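Local coordinates for protein cGAS/DncV-like nucleotidyltransferase in E. coli homolog (Elizabethkingia meningoseptica ATCC 13253 = NBRC 12535, PDB 6E0O) that synthesises cyclic dinucleotide second messengers from nucleoside triphosphates as the signal-generating enzyme of a CBASS system that defends bacteria against phage, at residues L8-P14 / R191-I195; F170-H174 / V260-F264; I244-Y248 / L279-Q283. All blocks are in the same frame, centred on the assembly; numbering follows the deposited sequence.

Contact 1: L8-P14 / R191-I195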
ATOM      1  N   LEU A   8      -8.368 -16.117  13.294  1.00 14.99           N
ATOM      2  CA  LEU A   8      -8.241 -15.563  11.948  1.00 14.71           C
ATOM      3  C   LEU A   8      -9.165 -14.370  11.771  1.00 13.83           C
ATOM      4  O   LEU A   8      -8.781 -13.363  11.164  1.00 14.61           O
ATOM      5  CB  LEU A   8      -8.551 -16.624  10.893  1.00 15.07           C
ATOM      6  CG  LEU A   8      -7.607 -17.822  10.822  1.00 16.29           C
ATOM      7  CD1 LEU A   8      -8.028 -18.729   9.667  1.00 18.23           C
ATOM      8  CD2 LEU A   8      -6.168 -17.380  10.667  1.00 15.88           C
ATOM      9  N   ILE A   9     -10.397 -14.466  12.277  1.00 14.00           N
ATOM     10  CA  ILE A   9     -11.310 -13.329  12.211  1.00 14.43           C
ATOM     11  C   ILE A   9     -10.696 -12.121  12.908  1.00 15.32           C
ATOM     12  O   ILE A   9     -10.733 -10.998  12.392  1.00 14.96           O
ATOM     13  CB  ILE A   9     -12.684 -13.699  12.798  1.00 14.73           C
ATOM     14  CG1 ILE A   9     -13.358 -14.754  11.909  1.00 15.96           C
ATOM     15  CG2 ILE A   9     -13.552 -12.455  12.936  1.00 16.83           C
ATOM     16  CD1 ILE A   9     -14.600 -15.374  12.520  1.00 17.59           C
ATOM     17  N   ASN A  10     -10.122 -12.329  14.095  1.00 15.81           N
ATOM     18  CA  ASN A  10      -9.525 -11.208  14.815  1.00 18.04           C
ATOM     19  C   ASN A  10      -8.403 -10.571  14.008  1.00 16.31           C
ATOM     20  O   ASN A  10      -8.311  -9.340  13.918  1.00 16.93           O
ATOM     21  CB  ASN A  10      -9.004 -11.669  16.177  1.00 19.38           C
ATOM     22  CG  ASN A  10     -10.114 -12.111  17.109  1.00 25.13           C
ATOM     23  OD1 ASN A  10     -11.287 -11.834  16.870  1.00 25.78           O
ATOM     24  ND2 ASN A  10      -9.743 -12.793  18.187  1.00 29.04           N
ATOM     25  N   TRP A  11      -7.548 -11.393  13.404  1.00 14.51           N
ATOM     26  CA  TRP A  11      -6.449 -10.866  12.611  1.00 15.10           C
ATOM     27  C   TRP A  11      -6.917 -10.179  11.338  1.00 15.26           C
ATOM     28  O   TRP A  11      -6.147  -9.426  10.732  1.00 17.06           O
ATOM     29  CB  TRP A  11      -5.535 -11.998  12.172  1.00 14.92           C
ATOM     30  CG  TRP A  11      -4.598 -12.495  13.201  1.00 15.03           C
ATOM     31  CD1 TRP A  11      -4.289 -11.919  14.401  1.00 18.98           C
ATOM     32  CD2 TRP A  11      -3.828 -13.685  13.114  1.00 16.41           C
ATOM     33  NE1 TRP A  11      -3.357 -12.685  15.062  1.00 20.16           N
ATOM     34  CE2 TRP A  11      -3.059 -13.776  14.288  1.00 18.78           C
ATOM     35  CE3 TRP A  11      -3.695 -14.676  12.142  1.00 21.35           C
ATOM     36  CZ2 TRP A  11      -2.192 -14.835  14.524  1.00 22.46           C
ATOM     37  CZ3 TRP A  11      -2.835 -15.719  12.376  1.00 23.67           C
ATOM     38  CH2 TRP A  11      -2.089 -15.791  13.553  1.00 22.83           C
ATOM     39  N   SER A  12      -8.132 -10.461  10.893  1.00 13.97           N
ATOM     40  CA  SER A  12      -8.630  -9.902   9.652  1.00 13.40           C
ATOM     41  C   SER A  12      -9.164  -8.489   9.814  1.00 14.04           C
ATOM     42  O   SER A  12      -9.522  -7.872   8.810  1.00 16.11           O
ATOM     43  CB  SER A  12      -9.735 -10.791   9.086  1.00 15.24           C
ATOM     44  OG  SER A  12     -10.937 -10.593   9.801  1.00 15.18           O
ATOM     45  N   ARG A  13      -9.243  -7.976  11.040  1.00 15.01           N
ATOM     46  CA  ARG A  13      -9.842  -6.670  11.271  1.00 16.40           C
ATOM     47  C   ARG A  13      -8.829  -5.546  11.066  1.00 15.37           C
ATOM     48  O   ARG A  13      -7.652  -5.698  11.396  1.00 18.01           O
ATOM     49  CB  ARG A  13     -10.387  -6.602  12.699  1.00 19.38           C
ATOM     50  CG  ARG A  13     -11.492  -7.615  12.986  1.00 23.10           C
ATOM     51  CD  ARG A  13     -12.746  -7.221  12.224  1.00 33.54           C
ATOM     52  NE  ARG A  13     -13.885  -8.118  12.413  1.00 42.05           N
ATOM     53  CZ  ARG A  13     -14.257  -9.059  11.548  1.00 42.70           C
ATOM     54  NH1 ARG A  13     -13.568  -9.265  10.425  1.00 40.95           N
ATOM     55  NH2 ARG A  13     -15.326  -9.801  11.810  1.00 40.58           N
ATOM     56  N   PRO A  14      -9.270  -4.392  10.558  1.00 15.01           N
ATOM     57  CA  PRO A  14      -8.376  -3.228  10.516  1.00 15.21           C
ATOM     58  C   PRO A  14      -8.024  -2.812  11.933  1.00 17.32           C
ATOM     59  O   PRO A  14      -8.859  -2.856  12.839  1.00 19.44           O
ATOM     60  CB  PRO A  14      -9.207  -2.140   9.823  1.00 18.71           C
ATOM     61  CG  PRO A  14     -10.417  -2.789   9.317  1.00 18.51           C
ATOM     62  CD  PRO A  14     -10.624  -4.078  10.072  1.00 15.41           C
ATOM     63  N   ARG A 191      -9.863  -8.772   4.069  1.00 10.25           N
ATOM     64  CA  ARG A 191      -9.660  -9.517   5.308  1.00 10.32           C
ATOM     65  C   ARG A 191      -8.528 -10.522   5.166  1.00 10.53           C
ATOM     66  O   ARG A 191      -7.715 -10.677   6.082  1.00 10.73           O
ATOM     67  CB  ARG A 191     -10.978 -10.163   5.735  1.00 10.53           C
ATOM     68  CG  ARG A 191     -11.924  -9.112   6.253  1.00 11.11           C
ATOM     69  CD  ARG A 191     -13.296  -9.622   6.561  1.00 12.29           C
ATOM     70  NE  ARG A 191     -14.176  -8.484   6.816  1.00 13.29           N
ATOM     71  CZ  ARG A 191     -15.460  -8.589   7.106  1.00 14.29           C
ATOM     72  NH1 ARG A 191     -16.011  -9.788   7.195  1.00 16.86           N
ATOM     73  NH2 ARG A 191     -16.183  -7.498   7.290  1.00 15.30           N
ATOM     74  N   MET A 192      -8.435 -11.179   4.006  1.00 10.98           N
ATOM     75  CA  MET A 192      -7.333 -12.099   3.750  1.00 10.49           C
ATOM     76  C   MET A 192      -6.007 -11.357   3.590  1.00 10.18           C
ATOM     77  O   MET A 192      -4.973 -11.822   4.081  1.00 11.05           O
ATOM     78  CB  MET A 192      -7.644 -12.933   2.509  1.00 10.73           C
ATOM     79  CG  MET A 192      -8.796 -13.907   2.720  1.00 11.71           C
ATOM     80  SD  MET A 192      -8.449 -15.154   3.987  1.00 12.25           S
ATOM     81  CE  MET A 192      -9.916 -15.063   5.006  1.00 13.88           C
ATOM     82  N   VAL A 193      -6.018 -10.192   2.930  1.00 10.51           N
ATOM     83  CA  VAL A 193      -4.815  -9.365   2.874  1.00 10.54           C
ATOM     84  C   VAL A 193      -4.340  -9.046   4.283  1.00 10.69           C
ATOM     85  O   VAL A 193      -3.150  -9.160   4.604  1.00 11.62           O
ATOM     86  CB  VAL A 193      -5.076  -8.079   2.073  1.00 10.51           C
ATOM     87  CG1 VAL A 193      -3.939  -7.071   2.275  1.00 11.14           C
ATOM     88  CG2 VAL A 193      -5.265  -8.379   0.600  1.00 10.90           C
ATOM     89  N   ARG A 194      -5.266  -8.615   5.145  1.00 10.40           N
ATOM     90  CA  ARG A 194      -4.883  -8.258   6.506  1.00 10.96           C
ATOM     91  C   ARG A 194      -4.303  -9.454   7.253  1.00 10.31           C
ATOM     92  O   ARG A 194      -3.297  -9.322   7.956  1.00 11.56           O
ATOM     93  CB  ARG A 194      -6.063  -7.638   7.245  1.00 10.62           C
ATOM     94  CG  ARG A 194      -6.471  -6.303   6.653  1.00 10.65           C
ATOM     95  CD  ARG A 194      -7.603  -5.674   7.483  1.00 13.57           C
ATOM     96  NE  ARG A 194      -8.421  -4.778   6.677  1.00 13.07           N
ATOM     97  CZ  ARG A 194      -9.711  -4.954   6.405  1.00 12.26           C
ATOM     98  NH1 ARG A 194     -10.384  -5.996   6.885  1.00 13.32           N
ATOM     99  NH2 ARG A 194     -10.340  -4.070   5.651  1.00 13.19           N
ATOM    100  N   ILE A 195      -4.922 -10.631   7.127  1.00 10.73           N
ATOM    101  CA  ILE A 195      -4.373 -11.812   7.795  1.00 10.54           C
ATOM    102  C   ILE A 195      -2.944 -12.066   7.335  1.00 11.42           C
ATOM    103  O   ILE A 195      -2.050 -12.335   8.140  1.00 11.57           O
ATOM    104  CB  ILE A 195      -5.260 -13.046   7.555  1.00 11.54           C
ATOM    105  CG1 ILE A 195      -6.579 -12.929   8.305  1.00 11.63           C
ATOM    106  CG2 ILE A 195      -4.515 -14.314   7.974  1.00 13.03           C
ATOM    107  CD1 ILE A 195      -7.625 -13.930   7.845  1.00 12.98           C
TER
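An arginine side chain that reaches a main-chain carbonyl can tie two distant parts of a chain together, as where Leu8 to Pro14 meets helix 188-205. Ile195, Arg194 and Ser12 bury the most surface here. Arg194 points its CA-to-CB bond toward the N-terminal segment and extends its side chain until NH1 donates to the backbone O of Ser12 at 2.8 Å, nearly in line. One face of the guanidinium is covered by Pro14, whose CG lies 3.7 Å from Arg194 CZ, while Arg194 NE holds the O of Asn53. Ser12 turns its OG back to Ile9 O, so it is CB that rests 3.6 Å from Arg191 O. Ile195 fills the apolar side: its CG1 lies 4.1 Å from Trp11 CB and its CD1 4.2 Å from Leu8 CB. Arg194 lies about 6 Å from Lys197, side chain to side chain, a likely GTP-binding residue. The segments are thus joined near the probable nucleotide site by one direct hydrogen bond and aliphatic contact, not by charge pairing.

Contact 2: F170-H174 / V260-F264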
ATOM      1  N   PHE A 170      -0.420   4.144  -9.422  1.00 12.16           N
ATOM      2  CA  PHE A 170      -1.796   4.399  -9.845  1.00 11.12           C
ATOM      3  C   PHE A 170      -2.692   4.167  -8.639  1.00 11.36           C
ATOM      4  O   PHE A 170      -3.495   3.226  -8.609  1.00 12.14           O
ATOM      5  CB  PHE A 170      -2.169   3.537 -11.055  1.00 13.09           C
ATOM      6  CG  PHE A 170      -1.318   3.841 -12.248  1.00 13.87           C
ATOM      7  CD1 PHE A 170      -0.120   3.186 -12.434  1.00 14.85           C
ATOM      8  CD2 PHE A 170      -1.674   4.837 -13.134  1.00 13.90           C
ATOM      9  CE1 PHE A 170       0.697   3.491 -13.505  1.00 17.18           C
ATOM     10  CE2 PHE A 170      -0.861   5.154 -14.211  1.00 15.27           C
ATOM     11  CZ  PHE A 170       0.327   4.486 -14.391  1.00 17.55           C
ATOM     12  N   PRO A 171      -2.567   5.019  -7.612  1.00 10.96           N
ATOM     13  CA  PRO A 171      -3.280   4.762  -6.352  1.00 11.22           C
ATOM     14  C   PRO A 171      -4.782   4.792  -6.483  1.00 10.88           C
ATOM     15  O   PRO A 171      -5.462   4.108  -5.712  1.00 11.25           O
ATOM     16  CB  PRO A 171      -2.772   5.869  -5.415  1.00 12.70           C
ATOM     17  CG  PRO A 171      -2.255   6.964  -6.350  1.00 12.94           C
ATOM     18  CD  PRO A 171      -1.673   6.196  -7.518  1.00 11.46           C
ATOM     19  N   GLU A 172      -5.333   5.595  -7.393  1.00 10.46           N
ATOM     20  CA  GLU A 172      -6.784   5.661  -7.511  1.00 11.56           C
ATOM     21  C   GLU A 172      -7.338   4.354  -8.061  1.00 10.99           C
ATOM     22  O   GLU A 172      -8.322   3.819  -7.545  1.00 11.61           O
ATOM     23  CB  GLU A 172      -7.184   6.847  -8.393  1.00 11.87           C
ATOM     24  CG  GLU A 172      -6.740   8.189  -7.846  1.00 12.72           C
ATOM     25  CD  GLU A 172      -7.305   8.474  -6.469  1.00 14.12           C
ATOM     26  OE1 GLU A 172      -8.479   8.141  -6.233  1.00 15.61           O
ATOM     27  OE2 GLU A 172      -6.584   9.036  -5.618  1.00 17.25           O
ATOM     28  N   GLN A 173      -6.727   3.841  -9.126  1.00 10.95           N
ATOM     29  CA  GLN A 173      -7.175   2.587  -9.712  1.00 12.10           C
ATOM     30  C   GLN A 173      -6.936   1.414  -8.765  1.00 11.33           C
ATOM     31  O   GLN A 173      -7.750   0.486  -8.693  1.00 12.16           O
ATOM     32  CB  GLN A 173      -6.453   2.384 -11.040  1.00 11.98           C
ATOM     33  CG  GLN A 173      -6.743   3.469 -12.092  1.00 12.27           C
ATOM     34  CD  GLN A 173      -5.792   4.676 -12.093  1.00 12.84           C
ATOM     35  OE1 GLN A 173      -5.188   5.028 -11.083  1.00 12.40           O
ATOM     36  NE2 GLN A 173      -5.673   5.315 -13.248  1.00 13.40           N
ATOM     37  N   HIS A 174      -5.817   1.434  -8.044  1.00 10.81           N
ATOM     38  CA  HIS A 174      -5.570   0.455  -6.996  1.00 11.02           C
ATOM     39  C   HIS A 174      -6.678   0.489  -5.951  1.00 11.00           C
ATOM     40  O   HIS A 174      -7.243  -0.552  -5.581  1.00 11.44           O
ATOM     41  CB  HIS A 174      -4.225   0.785  -6.352  1.00 11.65           C
ATOM     42  CG  HIS A 174      -3.809  -0.169  -5.286  1.00 11.18           C
ATOM     43  ND1 HIS A 174      -2.860  -1.142  -5.497  1.00 12.39           N
ATOM     44  CD2 HIS A 174      -4.190  -0.282  -3.994  1.00 13.05           C
ATOM     45  CE1 HIS A 174      -2.692  -1.833  -4.383  1.00 12.75           C
ATOM     46  NE2 HIS A 174      -3.485  -1.329  -3.454  1.00 13.51           N
ATOM     47  N   VAL A 260      -3.132  -4.633  -8.679  1.00 11.37           N
ATOM     48  CA  VAL A 260      -4.525  -4.349  -8.344  1.00 11.89           C
ATOM     49  C   VAL A 260      -5.110  -3.348  -9.326  1.00 11.99           C
ATOM     50  O   VAL A 260      -6.292  -3.426  -9.671  1.00 13.58           O
ATOM     51  CB  VAL A 260      -4.656  -3.855  -6.889  1.00 12.10           C
ATOM     52  CG1 VAL A 260      -6.109  -3.540  -6.584  1.00 11.91           C
ATOM     53  CG2 VAL A 260      -4.120  -4.884  -5.907  1.00 11.94           C
ATOM     54  N   ASN A 261      -4.294  -2.401  -9.802  1.00 12.63           N
ATOM     55  CA  ASN A 261      -4.770  -1.388 -10.738  1.00 12.82           C
ATOM     56  C   ASN A 261      -5.191  -1.969 -12.084  1.00 13.21           C
ATOM     57  O   ASN A 261      -5.830  -1.260 -12.863  1.00 14.47           O
ATOM     58  CB  ASN A 261      -3.719  -0.286 -10.923  1.00 13.67           C
ATOM     59  CG  ASN A 261      -2.394  -0.803 -11.449  1.00 13.37           C
ATOM     60  OD1 ASN A 261      -2.344  -1.596 -12.381  1.00 13.78           O
ATOM     61  ND2 ASN A 261      -1.312  -0.349 -10.843  1.00 14.84           N
ATOM     62  N   ARG A 262      -4.837  -3.218 -12.383  1.00 13.47           N
ATOM     63  CA  ARG A 262      -5.199  -3.906 -13.622  1.00 14.63           C
ATOM     64  C   ARG A 262      -4.642  -3.233 -14.869  1.00 15.69           C
ATOM     65  O   ARG A 262      -5.069  -3.552 -15.991  1.00 18.67           O
ATOM     66  CB  ARG A 262      -6.712  -4.120 -13.766  1.00 17.85           C
ATOM     67  CG  ARG A 262      -7.238  -5.242 -12.908  1.00 22.38           C
ATOM     68  CD  ARG A 262      -8.660  -5.620 -13.278  1.00 27.93           C
ATOM     69  NE  ARG A 262      -8.927  -7.022 -12.971  1.00 35.07           N
ATOM     70  CZ  ARG A 262     -10.134  -7.526 -12.739  1.00 39.60           C
ATOM     71  NH1 ARG A 262     -11.204  -6.744 -12.770  1.00 41.69           N
ATOM     72  NH2 ARG A 262     -10.268  -8.816 -12.467  1.00 41.83           N
ATOM     73  N   LEU A 263      -3.701  -2.313 -14.704  1.00 14.10           N
ATOM     74  CA  LEU A 263      -3.109  -1.604 -15.822  1.00 15.07           C
ATOM     75  C   LEU A 263      -1.754  -2.158 -16.213  1.00 14.61           C
ATOM     76  O   LEU A 263      -1.335  -1.973 -17.358  1.00 15.94           O
ATOM     77  CB  LEU A 263      -2.934  -0.126 -15.466  1.00 16.75           C
ATOM     78  CG  LEU A 263      -4.235   0.651 -15.285  1.00 18.24           C
ATOM     79  CD1 LEU A 263      -3.963   1.953 -14.566  1.00 20.34           C
ATOM     80  CD2 LEU A 263      -4.884   0.899 -16.634  1.00 20.53           C
ATOM     81  N   PHE A 264      -1.064  -2.818 -15.285  1.00 14.72           N
ATOM     82  CA  PHE A 264       0.289  -3.307 -15.490  1.00 15.10           C
ATOM     83  C   PHE A 264       0.433  -4.651 -14.802  1.00 13.78           C
ATOM     84  O   PHE A 264      -0.332  -4.994 -13.898  1.00 13.71           O
ATOM     85  CB  PHE A 264       1.297  -2.272 -15.007  1.00 17.17           C
ATOM     86  CG  PHE A 264       1.208  -0.996 -15.777  1.00 18.59           C
ATOM     87  CD1 PHE A 264       1.811  -0.887 -17.015  1.00 20.05           C
ATOM     88  CD2 PHE A 264       0.469   0.068 -15.300  1.00 20.18           C
ATOM     89  CE1 PHE A 264       1.712   0.268 -17.751  1.00 23.49           C
ATOM     90  CE2 PHE A 264       0.364   1.234 -16.035  1.00 22.76           C
ATOM     91  CZ  PHE A 264       0.983   1.331 -17.263  1.00 22.88           C
TER
HETATM   92  O   HOH W   1      -0.513   1.224  -8.392  1.00 17.28           O
HETATM   93  O   HOH W   2      -2.055  -1.671  -8.067  1.00 13.30           O
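This is a buried, largely apolar contact with water at its polar seams, joining the start of helix 171-184 to the loop between helices 236-252 and 275-289. No direct hydrogen bond crosses it; here side-chain fit and two bridging waters join the segments. Phe170, at the N-cap position, turns one ring face to Leu263, with Phe170 CD2 4.0 Å from Leu263 CD1. Its ring also meets that of Phe264 in a slid, near-parallel pair, planes at 28° and centroids 5.4 Å apart, with little overlap. At the other end Val260 CG1 sits over the face of the His174 ring, a CH-pi contact 4.3 Å from its centroid. Between them Asn261 CB packs on Gln173 CB at 3.8 Å. Of the two waters, one accepts from Phe170 N (3.1 Å) and Asn261 ND2 (3.0 Å); the other accepts from Asn261 N (2.9 Å) and lies 2.7 Å from His174 ND1, to which it is also hydrogen-bonded. His174 NE2 is hydrogen-bonded to Glu220 OE1 on helix 216-224, and the His174 side chain comes about 3 Å from that of Asn52, a likely nucleotide-binding residue. Within the loop, Asn261 OD1 accepts from Leu263 N at 2.8 Å, an Asx turn that shapes the loop where it meets the start of helix 171-184, beside the likely nucleotide site.

Contact 3: I244-Y248 / L279-Q283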
ATOM      1  N   ILE A 244      -3.941 -19.263  -0.110  1.00 11.02           N
ATOM      2  CA  ILE A 244      -2.533 -19.655  -0.074  1.00 11.30           C
ATOM      3  C   ILE A 244      -2.248 -20.701  -1.148  1.00 10.83           C
ATOM      4  O   ILE A 244      -1.266 -20.600  -1.896  1.00 11.76           O
ATOM      5  CB  ILE A 244      -2.132 -20.136   1.333  1.00 12.33           C
ATOM      6  CG1 ILE A 244      -2.236 -18.979   2.334  1.00 11.92           C
ATOM      7  CG2 ILE A 244      -0.738 -20.733   1.303  1.00 13.44           C
ATOM      8  CD1 ILE A 244      -2.093 -19.382   3.795  1.00 13.33           C
ATOM      9  N   VAL A 245      -3.102 -21.729  -1.238  1.00 11.41           N
ATOM     10  CA  VAL A 245      -2.876 -22.785  -2.222  1.00 12.72           C
ATOM     11  C   VAL A 245      -2.913 -22.215  -3.635  1.00 11.16           C
ATOM     12  O   VAL A 245      -2.082 -22.561  -4.484  1.00 12.57           O
ATOM     13  CB  VAL A 245      -3.907 -23.916  -2.048  1.00 14.50           C
ATOM     14  CG1 VAL A 245      -3.820 -24.904  -3.214  1.00 16.42           C
ATOM     15  CG2 VAL A 245      -3.698 -24.632  -0.727  1.00 16.80           C
ATOM     16  N   LYS A 246      -3.875 -21.332  -3.917  1.00 12.09           N
ATOM     17  CA  LYS A 246      -3.992 -20.791  -5.267  1.00 11.92           C
ATOM     18  C   LYS A 246      -2.757 -19.984  -5.654  1.00 10.96           C
ATOM     19  O   LYS A 246      -2.214 -20.153  -6.751  1.00 12.24           O
ATOM     20  CB  LYS A 246      -5.256 -19.941  -5.386  1.00 11.93           C
ATOM     21  CG  LYS A 246      -5.453 -19.289  -6.751  1.00 12.99           C
ATOM     22  CD  LYS A 246      -5.468 -20.279  -7.894  1.00 14.98           C
ATOM     23  CE  LYS A 246      -5.898 -19.619  -9.202  1.00 18.08           C
ATOM     24  NZ  LYS A 246      -5.473 -20.422 -10.394  1.00 20.71           N
ATOM     25  N   ILE A 247      -2.296 -19.092  -4.772  1.00 11.67           N
ATOM     26  CA  ILE A 247      -1.115 -18.293  -5.097  1.00 11.69           C
ATOM     27  C   ILE A 247       0.100 -19.197  -5.267  1.00 10.67           C
ATOM     28  O   ILE A 247       0.869 -19.065  -6.221  1.00 11.05           O
ATOM     29  CB  ILE A 247      -0.879 -17.210  -4.028  1.00 10.91           C
ATOM     30  CG1 ILE A 247      -2.038 -16.217  -4.010  1.00 11.25           C
ATOM     31  CG2 ILE A 247       0.437 -16.480  -4.281  1.00 11.07           C
ATOM     32  CD1 ILE A 247      -2.091 -15.351  -2.766  1.00 11.18           C
ATOM     33  N   TYR A 248       0.292 -20.122  -4.328  1.00 11.40           N
ATOM     34  CA  TYR A 248       1.416 -21.053  -4.377  1.00 11.76           C
ATOM     35  C   TYR A 248       1.444 -21.797  -5.700  1.00 11.72           C
ATOM     36  O   TYR A 248       2.468 -21.820  -6.391  1.00 12.45           O
ATOM     37  CB  TYR A 248       1.272 -21.993  -3.185  1.00 11.99           C
ATOM     38  CG  TYR A 248       2.296 -23.064  -2.946  1.00 12.15           C
ATOM     39  CD1 TYR A 248       2.197 -24.295  -3.570  1.00 13.08           C
ATOM     40  CD2 TYR A 248       3.287 -22.895  -1.996  1.00 13.82           C
ATOM     41  CE1 TYR A 248       3.097 -25.312  -3.294  1.00 12.57           C
ATOM     42  CE2 TYR A 248       4.179 -23.906  -1.710  1.00 14.34           C
ATOM     43  CZ  TYR A 248       4.083 -25.114  -2.364  1.00 13.54           C
ATOM     44  OH  TYR A 248       4.964 -26.120  -2.058  1.00 16.57           O
ATOM     45  N   LEU A 279       6.197 -17.423  -3.921  1.00 10.82           N
ATOM     46  CA  LEU A 279       6.140 -18.845  -3.600  1.00 10.80           C
ATOM     47  C   LEU A 279       6.729 -19.121  -2.226  1.00 12.10           C
ATOM     48  O   LEU A 279       6.126 -19.831  -1.411  1.00 12.52           O
ATOM     49  CB  LEU A 279       6.895 -19.630  -4.663  1.00 10.91           C
ATOM     50  CG  LEU A 279       6.978 -21.141  -4.458  1.00 12.67           C
ATOM     51  CD1 LEU A 279       5.603 -21.764  -4.506  1.00 15.22           C
ATOM     52  CD2 LEU A 279       7.887 -21.723  -5.531  1.00 14.10           C
ATOM     53  N   GLY A 280       7.910 -18.570  -1.953  1.00 11.96           N
ATOM     54  CA  GLY A 280       8.526 -18.782  -0.661  1.00 12.31           C
ATOM     55  C   GLY A 280       7.706 -18.197   0.467  1.00 12.09           C
ATOM     56  O   GLY A 280       7.565 -18.809   1.527  1.00 14.12           O
ATOM     57  N   PHE A 281       7.137 -17.011   0.249  1.00 12.07           N
ATOM     58  CA  PHE A 281       6.284 -16.407   1.268  1.00 10.84           C
ATOM     59  C   PHE A 281       5.055 -17.276   1.535  1.00 11.41           C
ATOM     60  O   PHE A 281       4.685 -17.503   2.687  1.00 12.62           O
ATOM     61  CB  PHE A 281       5.903 -14.983   0.850  1.00 12.42           C
ATOM     62  CG  PHE A 281       4.986 -14.300   1.825  1.00 11.67           C
ATOM     63  CD1 PHE A 281       5.410 -14.006   3.109  1.00 13.17           C
ATOM     64  CD2 PHE A 281       3.700 -13.955   1.459  1.00 13.46           C
ATOM     65  CE1 PHE A 281       4.568 -13.386   4.009  1.00 15.26           C
ATOM     66  CE2 PHE A 281       2.854 -13.346   2.358  1.00 13.14           C
ATOM     67  CZ  PHE A 281       3.287 -13.055   3.630  1.00 14.82           C
ATOM     68  N   MET A 282       4.401 -17.769   0.479  1.00 11.23           N
ATOM     69  CA  MET A 282       3.239 -18.634   0.686  1.00 11.21           C
ATOM     70  C   MET A 282       3.611 -19.883   1.481  1.00 11.32           C
ATOM     71  O   MET A 282       2.861 -20.326   2.355  1.00 12.34           O
ATOM     72  CB  MET A 282       2.646 -19.047  -0.666  1.00 12.15           C
ATOM     73  CG  MET A 282       1.865 -17.976  -1.391  1.00 13.52           C
ATOM     74  SD  MET A 282       0.461 -17.355  -0.448  1.00 13.91           S
ATOM     75  CE  MET A 282       1.155 -15.826   0.106  1.00 15.67           C
ATOM     76  N   GLN A 283       4.755 -20.488   1.169  1.00 11.58           N
ATOM     77  CA  GLN A 283       5.197 -21.655   1.918  1.00 12.84           C
ATOM     78  C   GLN A 283       5.384 -21.320   3.391  1.00 12.62           C
ATOM     79  O   GLN A 283       4.977 -22.087   4.271  1.00 13.17           O
ATOM     80  CB  GLN A 283       6.502 -22.160   1.319  1.00 14.82           C
ATOM     81  CG  GLN A 283       7.160 -23.249   2.098  1.00 18.51           C
ATOM     82  CD  GLN A 283       8.391 -23.758   1.390  1.00 20.17           C
ATOM     83  OE1 GLN A 283       9.456 -23.147   1.451  1.00 25.57           O
ATOM     84  NE2 GLN A 283       8.246 -24.868   0.698  1.00 22.54           N
TER
HETATM   85  O   HOH W   3       5.684 -26.043   0.850  1.00 27.83           O
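Two helices running in nearly opposite directions must find places for each other's side chains, and segments 244-248 and 279-283 solve this with one deep bump and one broad plate. The bump is Met282. Its CA-to-CB bond points toward the partner helix, and the side chain enters the hollow bordered by Ile244, Ile247 and Tyr248: Met282 SD lies 4.0 Å from Ile244 CG2, Met282 CG 3.6 Å from Ile247 CG2, and Met282 CB 4.1 Å from Tyr248 CB. The plate is the Tyr248 ring. Leu279 CD1 rests over one face, 3.8 Å from the ring centroid in a CH-pi contact, while Met282 CB and Gln283 CB meet the ring at its edge. Further out, one water bridges Tyr248 OH (3.0 Å) and Gln283 NE2 (2.8 Å), the latter donating. The axes of the two short segments come within 9.2 Å, with 154° between their N-to-C directions. The arrangement is a near-antiparallel helix-helix packing, here between helices 236-252 and 275-289 in the C-terminal helical part of the enzyme.

In the fold
Compared side by side, the three contacts differ in burial and in how their polar groups are joined. Contact 2 is the most buried and nearest the chain centre (about 11 Å from its centre), with its closest atom about 6 Å from the bound nucleic acid; contacts 1 and 3 are partly buried, their centres about 16 and 20 Å out. Only contact 1 has a direct hydrogen bond between its segments, whereas contacts 2 and 3 place water between polar groups. Contacts 1 and 2 use successive helices, 188-205 and 171-184, and their segments alternate along the chain, as do those of contacts 2 and 3. Helix 236-252 supplies half of contact 3 and also touches contact 1 through Tyr236 and Thr237.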